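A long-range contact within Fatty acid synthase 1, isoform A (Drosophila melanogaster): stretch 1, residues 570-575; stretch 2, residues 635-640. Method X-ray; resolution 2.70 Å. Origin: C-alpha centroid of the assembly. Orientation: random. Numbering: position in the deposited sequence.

Stretch 1 (570-575) AYVNAL
Stretch 2 635-640: QDCVLG

An extended strand runs through Ala-570 to Ala-574, and a segment without regular helix or strand crosses it almost at right angles: the direction from CA of Tyr-571 to CA of Ala-574 and that from CA of Asp-636 to CA of Leu-639 differ by 95°. No direct hydrogen bond joins the stretches. The register rests on two points, CA of Asn-573 to CA of Cys-637 at 6.5 Å and CA of Val-572 to CA of Leu-639 at 7.0 Å. Together the stretches bury 298 Å², most of it through Tyr-571, Leu-639 and Asp-636.

Tyr-571 sets the first rule: offer a flat face to a compact side chain. Its backbone is extended, as in a strand (phi/psi -136/166), its CA-to-CB bond points toward the other stretch, and chi1 is p (69°) with chi2 at -84°. Cys-637, at phi/psi -89/100 with chi1 t (167°), lies over one face of the ring. Its CB stands 3.7 Å from the ring centroid and 19° off the normal, a CH-pi contact in which a polarised CH group meets the pi cloud; CB is 3.5 Å from CD2 of Tyr-571. SG of Cys-637 sits obliquely, 4.5 Å from the centroid of the Tyr-571 ring and 36° off the normal, adding a sulfur-aromatic contact. The phenol reaches on to Asp-636 (phi/psi -93/-43, chi1 -88°), where OH of Tyr-571 comes 3.5 Å from CB of Asp-636. That is packing against a methylene, although the residue is acidic.

Leu-639 anchors the other end. With phi/psi -74/151, chi1 m and chi2 t, its CA-to-CB bond points toward the strand and it lays CD1 3.6 Å from the carbonyl O of Val-572. The CA-to-CB bond of Val-572 (phi/psi -96/140, chi1 t) points sideways, yet its CG1 is 4.1 Å from CD1 of Leu-639, a modest apolar contact. The same CD1 lies 4.3 Å from CA of Asn-573, so one methyl packs along the strand backbone.

A water supplies the polar link between the backbones. It donates to O of Val-572 at 2.5 Å and accepts from N of Leu-639 at 2.9 Å, satisfying a carbonyl and an amide too far apart to pair directly. The CA-to-CB bond of Asn-573 (phi/psi -142/142, chi1 t, chi2 23°) points sideways, but the end of the side chain comes nearer: OD1 stops 3.6 Å from O of Asp-636, two acceptors in simple contact. Just past Leu-639, Gly-640 adopts phi/psi 100/107, where a CB would jam against the preceding carbonyl O.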

# COMPACT_ATOMS: atom_id res chain seq x y z
N ALA A 570 24.25 39.20 -1.54
CA ALA A 570 23.65 38.61 -0.36
C ALA A 570 22.66 37.52 -0.72
O ALA A 570 22.22 37.40 -1.86
CB ALA A 570 22.97 39.68 0.48
N TYR A 571 22.33 36.70 0.27
CA TYR A 571 21.31 35.67 0.11
C TYR A 571 20.42 35.68 1.35
O TYR A 571 20.77 36.29 2.36
CB TYR A 571 21.95 34.29 -0.09
CG TYR A 571 22.65 33.76 1.13
CD1 TYR A 571 23.96 34.13 1.43
CD2 TYR A 571 22.01 32.88 2.00
CE1 TYR A 571 24.60 33.65 2.56
CE2 TYR A 571 22.64 32.40 3.12
CZ TYR A 571 23.94 32.78 3.40
OH TYR A 571 24.58 32.29 4.52
N VAL A 572 19.28 35.01 1.26
CA VAL A 572 18.34 34.95 2.37
C VAL A 572 18.59 33.66 3.14
O VAL A 572 18.83 32.61 2.55
CB VAL A 572 16.89 35.05 1.88
CG1 VAL A 572 15.91 34.91 3.05
CG2 VAL A 572 16.67 36.37 1.16
N ASN A 573 18.52 33.75 4.46
CA ASN A 573 18.73 32.60 5.32
C ASN A 573 17.78 32.62 6.51
O ASN A 573 17.49 33.68 7.06
CB ASN A 573 20.18 32.55 5.81
CG ASN A 573 20.50 31.28 6.56
OD1 ASN A 573 19.85 30.25 6.38
ND2 ASN A 573 21.52 31.35 7.42
N ALA A 574 17.29 31.44 6.88
CA ALA A 574 16.50 31.29 8.10
C ALA A 574 17.43 30.87 9.23
O ALA A 574 17.85 29.71 9.29
CB ALA A 574 15.40 30.27 7.89
N LEU A 575 17.75 31.80 10.12
CA LEU A 575 18.72 31.55 11.18
C LEU A 575 18.23 30.50 12.18
O LEU A 575 18.97 29.57 12.52
CB LEU A 575 19.04 32.86 11.90
CG LEU A 575 19.46 34.02 10.99
CD1 LEU A 575 19.84 35.24 11.81
CD2 LEU A 575 20.60 33.62 10.05
N GLN A 635 25.29 23.14 3.26
CA GLN A 635 25.34 24.53 2.82
C GLN A 635 24.47 25.46 3.67
O GLN A 635 23.52 25.03 4.32
CB GLN A 635 24.90 24.63 1.36
CG GLN A 635 25.71 23.77 0.39
CD GLN A 635 27.07 24.36 0.08
OE1 GLN A 635 27.25 25.58 0.06
NE2 GLN A 635 28.05 23.49 -0.17
N ASP A 636 24.80 26.75 3.64
CA ASP A 636 24.04 27.78 4.34
C ASP A 636 22.99 28.39 3.42
O ASP A 636 21.85 28.61 3.81
CB ASP A 636 24.97 28.87 4.88
CG ASP A 636 25.51 28.56 6.26
OD1 ASP A 636 24.81 27.89 7.05
OD2 ASP A 636 26.65 28.97 6.55
N CYS A 637 23.40 28.66 2.18
CA CYS A 637 22.53 29.25 1.17
C CYS A 637 21.82 28.15 0.38
O CYS A 637 22.41 27.54 -0.51
CB CYS A 637 23.35 30.14 0.22
SG CYS A 637 22.51 30.64 -1.30
N VAL A 638 20.56 27.88 0.73
CA VAL A 638 19.82 26.78 0.11
C VAL A 638 18.46 27.21 -0.45
O VAL A 638 17.87 26.49 -1.25
CB VAL A 638 19.64 25.62 1.11
CG1 VAL A 638 20.98 25.04 1.49
CG2 VAL A 638 18.91 26.11 2.36
N LEU A 639 17.96 28.36 -0.02
CA LEU A 639 16.64 28.81 -0.45
C LEU A 639 16.68 29.29 -1.90
O LEU A 639 17.72 29.75 -2.38
CB LEU A 639 16.14 29.93 0.47
CG LEU A 639 16.01 29.57 1.95
CD1 LEU A 639 15.71 30.81 2.79
CD2 LEU A 639 14.96 28.49 2.18
N GLY A 640 15.56 29.17 -2.60
CA GLY A 640 15.47 29.64 -3.97
C GLY A 640 15.61 28.53 -5.00
O GLY A 640 16.71 28.02 -5.21
O HOH W 1 19.33 30.66 1.09